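Local coordinates for protein PurR transcriptional regulator (PDB 3D8U) that probably binds cis-regulatory DNA as a transcription factor of the LacI/PurR family, with a periplasmic-binding-protein-like domain, at residues 104-116 against 137-151. Residues are numbered along the deposited sequence; the frame is centred on the assembly and turned at random.
Sequences HFEVGKACTRHLI and RQLHGWQSAMIENYL
G108 and G141 face each other where helices 104-116 and 137-148 come together, their axes 6.7 Å apart and inclined at 39°. Having no side chains, the two glycines put backbone against backbone, and the CA atoms of F105 and G141 lie 4.3 Å apart. F105 CA also makes a CA-H...O contact with R137 O.

The phenyl group of F105 is a knob held among R137, H140, G141 and S144. With CG anti to the backbone N (chi1 -176°), the ring swings out over helix 137-148, where G141 CA forms a CH-pi contact with one face, 3.9 Å from the centroid; H140 CB lies in plane at the ring's edge. The R137 guanidinium, its plane 23° from that of the ring, spreads one face over CD1.

T112 is the second knob, set among G141, W142, A145 and M146. Short and branched, it crosses W142 at about a right angle, with OG1 beside W142 CD1. A145 faces it in the hole, its small methyl CB meeting the hydroxyl side of the threonine, 3.4 Å from OG1. Further along, I116 extends CD1 to meet L151 CD2 tip to tip beside the Schellman turn that ends helix 137-148.

The solvent side is looser: R113 and E148 form a long salt bridge, NE to OE2 3.8 Å, with the carboxylate oxygen over the guanidinium face and no N-H aimed at it. On the buried side, L115, W142 and M146 touch V123 of strand 123-128, in the four-stranded parallel sheet. These neighbouring helices of the periplasmic-binding-protein-like fold therefore cohere mainly through shape and apolar packing, while charge probably adds no more than a diffuse attraction on the solvent side.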
loop_
_atom_site.group_PDB
_atom_site.type_symbol
_atom_site.label_atom_id
_atom_site.label_comp_id
_atom_site.label_asym_id
_atom_site.label_seq_id
_atom_site.Cartn_x
_atom_site.Cartn_y
_atom_site.Cartn_z
ATOM N N HIS B 104 16.429 -2.878 -12.497
ATOM C CA HIS B 104 16.601 -3.173 -11.085
ATOM C C HIS B 104 18.005 -3.654 -10.763
ATOM O O HIS B 104 18.498 -3.460 -9.634
ATOM C CB HIS B 104 15.561 -4.177 -10.662
ATOM C CG HIS B 104 14.173 -3.632 -10.692
ATOM N ND1 HIS B 104 13.640 -2.887 -9.657
ATOM C CD2 HIS B 104 13.205 -3.709 -11.638
ATOM C CE1 HIS B 104 12.398 -2.549 -9.952
ATOM N NE2 HIS B 104 12.109 -3.036 -11.149
ATOM N N PHE B 105 18.652 -4.248 -11.763
ATOM C CA PHE B 105 20.004 -4.753 -11.607
ATOM C C PHE B 105 20.924 -3.624 -11.186
ATOM O O PHE B 105 21.630 -3.762 -10.185
ATOM C CB PHE B 105 20.466 -5.381 -12.921
ATOM C CG PHE B 105 21.810 -6.012 -12.875
ATOM C CD1 PHE B 105 21.957 -7.325 -12.476
ATOM C CD2 PHE B 105 22.931 -5.315 -13.291
ATOM C CE1 PHE B 105 23.229 -7.932 -12.461
ATOM C CE2 PHE B 105 24.201 -5.911 -13.290
ATOM C CZ PHE B 105 24.345 -7.215 -12.878
ATOM N N GLU B 106 20.898 -2.504 -11.924
ATOM C CA GLU B 106 21.752 -1.374 -11.583
ATOM C C GLU B 106 21.422 -0.930 -10.168
ATOM O O GLU B 106 22.304 -0.651 -9.363
ATOM C CB GLU B 106 21.623 -0.219 -12.590
ATOM C CG GLU B 106 22.560 0.997 -12.313
ATOM C CD GLU B 106 24.086 0.632 -12.294
ATOM O OE1 GLU B 106 24.694 0.574 -11.183
ATOM O OE2 GLU B 106 24.690 0.392 -13.375
ATOM N N VAL B 107 20.137 -0.895 -9.857
ATOM C CA VAL B 107 19.741 -0.491 -8.545
ATOM C C VAL B 107 20.413 -1.359 -7.495
ATOM O O VAL B 107 21.013 -0.813 -6.566
ATOM C CB VAL B 107 18.219 -0.503 -8.336
ATOM C CG1 VAL B 107 17.897 -0.129 -6.887
ATOM C CG2 VAL B 107 17.538 0.475 -9.304
ATOM N N GLY B 108 20.325 -2.685 -7.630
ATOM C CA GLY B 108 20.987 -3.582 -6.680
ATOM C C GLY B 108 22.461 -3.242 -6.618
ATOM O O GLY B 108 22.967 -2.769 -5.609
ATOM N N LYS B 109 23.153 -3.445 -7.730
ATOM C CA LYS B 109 24.563 -3.081 -7.845
ATOM C C LYS B 109 24.892 -1.721 -7.213
ATOM O O LYS B 109 25.801 -1.627 -6.405
ATOM C CB LYS B 109 24.994 -3.111 -9.311
ATOM C CG LYS B 109 26.476 -2.910 -9.509
ATOM C CD LYS B 109 26.970 -3.315 -10.928
ATOM C CE LYS B 109 26.774 -2.164 -11.971
ATOM N NZ LYS B 109 27.040 -2.571 -13.399
ATOM N N ALA B 110 24.161 -0.667 -7.563
ATOM C CA ALA B 110 24.641 0.661 -7.199
ATOM C C ALA B 110 24.498 0.817 -5.692
ATOM O O ALA B 110 25.427 1.255 -4.986
ATOM C CB ALA B 110 23.919 1.716 -7.952
ATOM N N CYS B 111 23.346 0.383 -5.200
ATOM C CA CYS B 111 23.129 0.285 -3.784
ATOM C C CYS B 111 24.171 -0.570 -3.125
ATOM O O CYS B 111 24.552 -0.325 -1.981
ATOM C CB CYS B 111 21.764 -0.320 -3.502
ATOM S SG CYS B 111 20.504 0.824 -3.902
ATOM N N THR B 112 24.625 -1.615 -3.796
ATOM C CA THR B 112 25.541 -2.408 -3.050
ATOM C C THR B 112 26.978 -1.943 -3.146
ATOM O O THR B 112 27.705 -2.083 -2.174
ATOM C CB THR B 112 25.257 -3.912 -3.034
ATOM O OG1 THR B 112 26.488 -4.610 -2.886
ATOM C CG2 THR B 112 24.527 -4.388 -4.244
ATOM N N ARG B 113 27.369 -1.271 -4.229
ATOM C CA ARG B 113 28.715 -0.652 -4.249
ATOM C C ARG B 113 28.769 0.388 -3.125
ATOM O O ARG B 113 29.822 0.605 -2.519
ATOM C CB ARG B 113 29.035 0.071 -5.551
ATOM C CG ARG B 113 29.090 -0.745 -6.789
ATOM C CD ARG B 113 29.843 0.045 -7.895
ATOM N NE ARG B 113 29.685 -0.565 -9.218
ATOM C CZ ARG B 113 30.292 -0.173 -10.344
ATOM N NH1 ARG B 113 31.153 0.858 -10.368
ATOM N NH2 ARG B 113 30.024 -0.823 -11.476
ATOM N N HIS B 114 27.632 1.018 -2.853
ATOM C CA HIS B 114 27.608 2.047 -1.852
ATOM C C HIS B 114 28.132 1.506 -0.517
ATOM O O HIS B 114 29.159 1.971 -0.042
ATOM C CB HIS B 114 26.212 2.658 -1.731
ATOM C CG HIS B 114 26.083 3.654 -0.616
ATOM N ND1 HIS B 114 27.008 4.655 -0.397
ATOM C CD2 HIS B 114 25.141 3.805 0.339
ATOM C CE1 HIS B 114 26.648 5.372 0.651
ATOM N NE2 HIS B 114 25.521 4.871 1.118
ATOM N N LEU B 115 27.450 0.513 0.055
ATOM C CA LEU B 115 27.922 -0.201 1.254
ATOM C C LEU B 115 29.427 -0.528 1.192
ATOM O O LEU B 115 30.190 -0.246 2.125
ATOM C CB LEU B 115 27.153 -1.509 1.418
ATOM C CG LEU B 115 25.645 -1.421 1.723
ATOM C CD1 LEU B 115 24.997 -2.764 1.764
ATOM C CD2 LEU B 115 25.352 -0.724 3.017
ATOM N N ILE B 116 29.858 -1.108 0.079
ATOM C CA ILE B 116 31.247 -1.385 -0.097
ATOM C C ILE B 116 32.106 -0.109 -0.150
ATOM O O ILE B 116 33.090 -0.006 0.592
ATOM C CB ILE B 116 31.474 -2.269 -1.326
ATOM C CG1 ILE B 116 30.564 -3.494 -1.259
ATOM C CG2 ILE B 116 32.934 -2.711 -1.417
ATOM C CD1 ILE B 116 30.541 -4.332 -2.531
ATOM N N ARG B 137 16.612 -9.901 -10.555
ATOM C CA ARG B 137 17.455 -8.858 -11.092
ATOM C C ARG B 137 18.130 -8.036 -10.014
ATOM O O ARG B 137 19.218 -7.555 -10.224
ATOM C CB ARG B 137 16.633 -7.959 -11.962
ATOM C CG ARG B 137 16.396 -8.496 -13.365
ATOM C CD ARG B 137 17.289 -7.811 -14.358
ATOM N NE ARG B 137 18.306 -8.756 -14.796
ATOM C CZ ARG B 137 19.448 -8.457 -15.411
ATOM N NH1 ARG B 137 19.789 -7.205 -15.689
ATOM N NH2 ARG B 137 20.260 -9.442 -15.743
ATOM N N GLN B 138 17.501 -7.878 -8.862
ATOM C CA GLN B 138 18.116 -7.162 -7.741
ATOM C C GLN B 138 19.147 -8.034 -7.028
ATOM O O GLN B 138 20.199 -7.546 -6.636
ATOM C CB GLN B 138 17.079 -6.724 -6.700
ATOM C CG GLN B 138 15.778 -6.188 -7.248
ATOM C CD GLN B 138 14.785 -5.862 -6.150
ATOM O OE1 GLN B 138 14.480 -4.691 -5.903
ATOM N NE2 GLN B 138 14.279 -6.891 -5.473
ATOM N N LEU B 139 18.822 -9.313 -6.844
ATOM C CA LEU B 139 19.713 -10.288 -6.214
ATOM C C LEU B 139 20.984 -10.304 -6.993
ATOM O O LEU B 139 22.067 -10.143 -6.451
ATOM C CB LEU B 139 19.132 -11.691 -6.319
ATOM C CG LEU B 139 19.091 -12.660 -5.136
ATOM C CD1 LEU B 139 19.554 -13.997 -5.581
ATOM C CD2 LEU B 139 19.924 -12.210 -3.977
ATOM N N HIS B 140 20.820 -10.490 -8.295
ATOM C CA HIS B 140 21.921 -10.559 -9.217
ATOM C C HIS B 140 22.709 -9.275 -9.145
ATOM O O HIS B 140 23.941 -9.299 -9.126
ATOM C CB HIS B 140 21.393 -10.747 -10.617
ATOM C CG HIS B 140 21.019 -12.153 -10.929
ATOM N ND1 HIS B 140 20.132 -12.482 -11.928
ATOM C CD2 HIS B 140 21.432 -13.322 -10.394
ATOM C CE1 HIS B 140 20.017 -13.794 -12.001
ATOM N NE2 HIS B 140 20.800 -14.329 -11.083
ATOM N N GLY B 141 22.002 -8.152 -9.090
ATOM C CA GLY B 141 22.675 -6.877 -9.008
ATOM C C GLY B 141 23.582 -6.922 -7.812
ATOM O O GLY B 141 24.713 -6.492 -7.864
ATOM N N TRP B 142 23.086 -7.492 -6.733
ATOM C CA TRP B 142 23.817 -7.462 -5.485
ATOM C C TRP B 142 24.997 -8.409 -5.554
ATOM O O TRP B 142 26.078 -8.095 -5.049
ATOM C CB TRP B 142 22.892 -7.772 -4.308
ATOM C CG TRP B 142 23.574 -8.230 -3.077
ATOM C CD1 TRP B 142 24.281 -7.462 -2.188
ATOM C CD2 TRP B 142 23.628 -9.576 -2.578
ATOM N NE1 TRP B 142 24.769 -8.257 -1.156
ATOM C CE2 TRP B 142 24.384 -9.552 -1.372
ATOM C CE3 TRP B 142 23.130 -10.800 -3.035
ATOM C CZ2 TRP B 142 24.651 -10.703 -0.628
ATOM C CZ3 TRP B 142 23.380 -11.951 -2.265
ATOM C CH2 TRP B 142 24.145 -11.888 -1.086
ATOM N N GLN B 143 24.800 -9.547 -6.209
ATOM C CA GLN B 143 25.831 -10.597 -6.261
ATOM C C GLN B 143 26.965 -10.159 -7.130
ATOM O O GLN B 143 28.111 -10.436 -6.846
ATOM C CB GLN B 143 25.258 -11.894 -6.775
ATOM C CG GLN B 143 24.195 -12.421 -5.886
ATOM C CD GLN B 143 23.786 -13.793 -6.220
ATOM O OE1 GLN B 143 23.534 -14.116 -7.370
ATOM N NE2 GLN B 143 23.696 -14.631 -5.202
ATOM N N SER B 144 26.634 -9.424 -8.179
ATOM C CA SER B 144 27.645 -8.808 -9.017
ATOM C C SER B 144 28.561 -7.942 -8.151
ATOM O O SER B 144 29.750 -8.241 -7.983
ATOM C CB SER B 144 26.989 -7.971 -10.111
ATOM O OG SER B 144 27.940 -7.698 -11.131
ATOM N N ALA B 145 27.989 -6.892 -7.576
ATOM C CA ALA B 145 28.736 -5.980 -6.716
ATOM C C ALA B 145 29.689 -6.693 -5.735
ATOM O O ALA B 145 30.845 -6.238 -5.557
ATOM C CB ALA B 145 27.788 -5.088 -5.971
HETATM N N MSE B 146 29.226 -7.800 -5.120
HETATM C CA MSE B 146 30.056 -8.568 -4.183
HETATM C C MSE B 146 31.227 -9.233 -4.902
HETATM O O MSE B 146 32.400 -8.937 -4.636
HETATM C CB MSE B 146 29.239 -9.629 -3.486
HETATM C CG MSE B 146 28.069 -9.131 -2.724
HETATM SE SE MSE B 146 28.552 -7.994 -1.211
HETATM C CE MSE B 146 29.223 -9.328 0.053
ATOM N N ILE B 147 30.897 -10.135 -5.821
ATOM C CA ILE B 147 31.908 -10.886 -6.570
ATOM C C ILE B 147 32.985 -9.972 -7.164
ATOM O O ILE B 147 34.158 -10.193 -6.911
ATOM C CB ILE B 147 31.275 -11.813 -7.649
ATOM C CG1 ILE B 147 30.166 -12.657 -7.016
ATOM C CG2 ILE B 147 32.302 -12.727 -8.203
ATOM C CD1 ILE B 147 29.205 -13.286 -7.991
ATOM N N GLU B 148 32.569 -8.938 -7.903
ATOM C CA GLU B 148 33.456 -7.908 -8.475
ATOM C C GLU B 148 34.482 -7.411 -7.463
ATOM O O GLU B 148 35.591 -7.079 -7.840
ATOM C CB GLU B 148 32.613 -6.745 -9.011
ATOM C CG GLU B 148 33.348 -5.498 -9.500
ATOM C CD GLU B 148 32.431 -4.504 -10.260
ATOM O OE1 GLU B 148 32.732 -4.278 -11.452
ATOM O OE2 GLU B 148 31.428 -3.948 -9.690
ATOM N N ASN B 149 34.130 -7.400 -6.180
ATOM C CA ASN B 149 35.085 -7.043 -5.126
ATOM C C ASN B 149 35.727 -8.218 -4.322
ATOM O O ASN B 149 36.274 -7.990 -3.242
ATOM C CB ASN B 149 34.465 -6.010 -4.161
ATOM C CG ASN B 149 34.223 -4.635 -4.818
ATOM O OD1 ASN B 149 33.177 -4.382 -5.430
ATOM N ND2 ASN B 149 35.179 -3.733 -4.646
ATOM N N TYR B 150 35.706 -9.444 -4.857
ATOM C CA TYR B 150 36.146 -10.672 -4.136
ATOM C C TYR B 150 35.394 -10.917 -2.847
ATOM O O TYR B 150 35.878 -11.566 -1.948
ATOM C CB TYR B 150 37.628 -10.669 -3.817
ATOM C CG TYR B 150 38.485 -10.453 -5.006
ATOM C CD1 TYR B 150 38.659 -9.170 -5.516
ATOM C CD2 TYR B 150 39.142 -11.518 -5.628
ATOM C CE1 TYR B 150 39.453 -8.933 -6.626
ATOM C CE2 TYR B 150 39.946 -11.299 -6.743
ATOM C CZ TYR B 150 40.092 -9.989 -7.246
ATOM O OH TYR B 150 40.865 -9.694 -8.362
ATOM N N LEU B 151 34.199 -10.385 -2.744
ATOM C CA LEU B 151 33.422 -10.637 -1.560
ATOM C C LEU B 151 32.559 -11.829 -1.897
ATOM O O LEU B 151 32.182 -12.005 -3.060
ATOM C CB LEU B 151 32.612 -9.407 -1.216
ATOM C CG LEU B 151 33.246 -8.415 -0.232
ATOM C CD1 LEU B 151 34.738 -8.348 -0.309
ATOM C CD2 LEU B 151 32.613 -7.033 -0.408
#